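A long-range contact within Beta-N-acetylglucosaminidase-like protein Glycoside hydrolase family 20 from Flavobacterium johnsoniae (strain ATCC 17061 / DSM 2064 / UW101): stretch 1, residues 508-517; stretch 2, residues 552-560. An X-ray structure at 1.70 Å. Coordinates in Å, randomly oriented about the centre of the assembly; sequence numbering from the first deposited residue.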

# COMPACT_ATOMS: atom_id res chain seq x y z
N ASN A 508 -8.53 -1.97 0.04
CA ASN A 508 -8.75 -0.56 0.22
C ASN A 508 -10.26 -0.25 0.30
O ASN A 508 -10.65 0.79 0.82
CB ASN A 508 -8.03 0.29 -0.86
CG ASN A 508 -6.59 0.60 -0.52
OD1 ASN A 508 -5.88 1.43 -1.26
ND2 ASN A 508 -6.10 -0.00 0.52
N LYS A 509 -11.15 -1.13 -0.19
CA LYS A 509 -12.55 -0.92 -0.07
C LYS A 509 -12.96 -0.89 1.39
O LYS A 509 -13.76 -0.07 1.80
CB LYS A 509 -13.29 -2.10 -0.76
CG LYS A 509 -14.79 -2.09 -0.65
CD LYS A 509 -15.34 -3.33 -1.32
CE LYS A 509 -16.83 -3.31 -1.28
NZ LYS A 509 -17.39 -4.39 -2.16
N ALA A 510 -12.33 -1.73 2.22
CA ALA A 510 -12.70 -1.75 3.66
C ALA A 510 -12.26 -0.49 4.39
O ALA A 510 -12.90 -0.06 5.32
CB ALA A 510 -12.12 -2.98 4.40
N VAL A 511 -11.14 0.11 4.00
CA VAL A 511 -10.71 1.33 4.50
C VAL A 511 -11.76 2.43 4.26
O VAL A 511 -12.11 3.23 5.16
CB VAL A 511 -9.41 1.80 3.85
CG1 VAL A 511 -9.04 3.19 4.33
CG2 VAL A 511 -8.30 0.78 4.13
N ILE A 512 -12.24 2.48 3.02
CA ILE A 512 -13.29 3.45 2.64
C ILE A 512 -14.56 3.19 3.45
O ILE A 512 -15.16 4.13 3.97
CB ILE A 512 -13.56 3.43 1.15
CG1 ILE A 512 -12.31 4.02 0.43
CG2 ILE A 512 -14.75 4.29 0.79
CD1 ILE A 512 -12.27 3.65 -1.04
N LEU A 513 -14.92 1.93 3.62
CA LEU A 513 -16.17 1.60 4.34
C LEU A 513 -16.03 2.01 5.82
O LEU A 513 -16.96 2.52 6.41
CB LEU A 513 -16.55 0.17 4.19
CG LEU A 513 -16.94 -0.12 2.77
CD1 LEU A 513 -17.25 -1.61 2.73
CD2 LEU A 513 -18.09 0.65 2.17
N ARG A 514 -14.84 1.80 6.40
CA ARG A 514 -14.61 2.28 7.81
C ARG A 514 -14.72 3.79 7.91
O ARG A 514 -15.36 4.32 8.86
CB ARG A 514 -13.30 1.76 8.37
CG ARG A 514 -13.40 0.30 8.84
CD ARG A 514 -12.07 -0.12 9.50
NE ARG A 514 -10.96 -0.34 8.55
CZ ARG A 514 -10.73 -1.44 7.84
NH1 ARG A 514 -11.56 -2.46 7.87
NH2 ARG A 514 -9.69 -1.49 7.02
N ASN A 515 -14.19 4.50 6.93
CA ASN A 515 -14.34 5.95 6.91
C ASN A 515 -15.84 6.33 6.87
O ASN A 515 -16.30 7.18 7.62
CB ASN A 515 -13.61 6.52 5.69
CG ASN A 515 -13.76 8.02 5.64
OD1 ASN A 515 -13.39 8.71 6.59
ND2 ASN A 515 -14.32 8.53 4.52
N ILE A 516 -16.57 5.72 5.97
CA ILE A 516 -17.97 6.02 5.80
C ILE A 516 -18.79 5.71 7.10
O ILE A 516 -19.65 6.52 7.48
CB ILE A 516 -18.55 5.24 4.61
CG1 ILE A 516 -17.97 5.81 3.35
CG2 ILE A 516 -20.06 5.23 4.57
CD1 ILE A 516 -18.30 4.85 2.17
N ALA A 517 -18.46 4.56 7.71
CA ALA A 517 -19.16 4.08 8.89
C ALA A 517 -18.64 4.70 10.17
O ALA A 517 -19.10 4.32 11.22
CB ALA A 517 -19.07 2.56 8.96
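Stretch 2 (552-560) PFTLFADAC

Stretch 1 is helical and lays one side, carrying Lys-509, Ile-512, Leu-513, Asn-515 and Ile-516, against stretch 2. Stretch 2 starts as loop and then coils into a short, weakly bonded helix at about 556-559. Its path against the helix is not a simple run in one direction. Lys-509 is matched with Ala-559 (CA to CA 5.0 Å), Ile-512 with Thr-554 (CA to CA 5.5 Å) and Ile-516 with Leu-555 (CA to CA 6.4 Å). The two stretches together bury 412 Å².

Ile-512 is the main bump. Its CA-to-CB bond points toward stretch 2, and the side chain (chi1 m, chi2 t) enters a hollow made largely of backbone. Ile-512 CG2 lies 3.5 Å from Thr-554 O and also 3.5 Å from Leu-555 O. Ile-512 CD1 reaches to 3.8 Å from Asp-558 O. Two hydrogen bonds within stretch 2 link residues that line the hollow: Asp-558 N donates a hydrogen bond to Leu-555 O (2.9 Å), and Leu-555 N donates one to Asp-558 OD2 (3.0 Å).

Ala-559 is the answering bump, small and pointed toward the helix. Ala-559 CB packs 3.9 Å from Ile-512 CG2 and 3.7 Å from Leu-513 CD2. The extended Lys-509 chain passes beside it, with Lys-509 CG 4.2 Å from Ala-559 CB and Lys-509 CE 3.4 Å from Ala-559 O. A water extends this contact, donating to Ala-559 O (2.9 Å) and accepting from Lys-509 NZ (3.1 Å).

One turn along from Ile-512, Ile-516 fits against the Leu-555 to Phe-556 link. Ile-516 CD1 is 3.6 Å from Leu-555 C, 3.4 Å from Phe-556 N and 4.1 Å from Phe-556 CB. It meets the Phe-556 ring at the edge.

The one direct hydrogen bond across the stretches runs from Asn-515 ND2 to Thr-554 O (3.0 Å, 147°). It ties the helix to the loop portion of stretch 2.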

# COMPACT_ATOMS: atom_id res chain seq x y z
N PRO A 552 -12.36 14.64 -2.46
CA PRO A 552 -12.25 13.44 -1.68
C PRO A 552 -12.87 12.25 -2.36
O PRO A 552 -14.05 12.27 -2.66
CB PRO A 552 -12.94 13.78 -0.39
CG PRO A 552 -13.98 14.74 -0.79
CD PRO A 552 -13.39 15.54 -1.90
N PHE A 553 -12.08 11.21 -2.57
CA PHE A 553 -12.55 9.93 -3.22
C PHE A 553 -12.54 8.86 -2.16
O PHE A 553 -12.01 7.74 -2.33
CB PHE A 553 -11.68 9.58 -4.45
CG PHE A 553 -11.87 10.52 -5.59
CD1 PHE A 553 -12.84 10.30 -6.51
CD2 PHE A 553 -11.11 11.66 -5.70
CE1 PHE A 553 -13.10 11.22 -7.53
CE2 PHE A 553 -11.29 12.53 -6.78
CZ PHE A 553 -12.28 12.32 -7.68
N THR A 554 -13.18 9.19 -1.04
CA THR A 554 -13.28 8.33 0.15
C THR A 554 -14.72 7.99 0.53
O THR A 554 -15.02 7.69 1.71
CB THR A 554 -12.60 9.07 1.30
OG1 THR A 554 -13.23 10.33 1.42
CG2 THR A 554 -11.08 9.26 1.08
N LEU A 555 -15.62 8.03 -0.44
CA LEU A 555 -17.04 8.00 -0.18
C LEU A 555 -17.64 6.77 -0.80
O LEU A 555 -16.94 5.94 -1.40
CB LEU A 555 -17.68 9.28 -0.70
CG LEU A 555 -17.19 10.63 -0.10
CD1 LEU A 555 -18.03 11.80 -0.62
CD2 LEU A 555 -17.19 10.58 1.42
N PHE A 556 -18.98 6.63 -0.68
CA PHE A 556 -19.55 5.35 -1.09
C PHE A 556 -19.29 4.93 -2.52
O PHE A 556 -19.01 3.75 -2.78
CB PHE A 556 -21.04 5.35 -0.84
CG PHE A 556 -21.70 3.98 -0.92
CD1 PHE A 556 -21.45 3.00 0.01
CD2 PHE A 556 -22.56 3.72 -1.96
CE1 PHE A 556 -22.08 1.76 -0.11
CE2 PHE A 556 -23.17 2.49 -2.11
CZ PHE A 556 -22.94 1.53 -1.17
N ALA A 557 -19.35 5.84 -3.47
CA ALA A 557 -19.09 5.49 -4.87
C ALA A 557 -17.69 4.90 -5.09
O ALA A 557 -17.50 4.03 -5.93
CB ALA A 557 -19.28 6.67 -5.78
N ASP A 558 -16.74 5.36 -4.26
CA ASP A 558 -15.35 4.91 -4.33
C ASP A 558 -15.15 3.52 -3.81
O ASP A 558 -14.20 2.89 -4.19
CB ASP A 558 -14.48 5.93 -3.60
CG ASP A 558 -14.75 7.29 -4.13
OD1 ASP A 558 -14.50 7.47 -5.36
OD2 ASP A 558 -15.21 8.16 -3.39
N ALA A 559 -16.08 3.00 -2.99
CA ALA A 559 -16.10 1.61 -2.54
C ALA A 559 -16.85 0.67 -3.41
O ALA A 559 -16.69 -0.55 -3.30
CB ALA A 559 -16.72 1.58 -1.12
N CYS A 560 -17.60 1.21 -4.38
CA CYS A 560 -18.36 0.38 -5.29
C CYS A 560 -17.66 0.13 -6.64
O CYS A 560 -16.78 0.93 -7.08
CB CYS A 560 -19.75 0.98 -5.57
SG CYS A 560 -20.79 1.09 -4.11
O HOH W 1 -16.23 -3.10 -4.71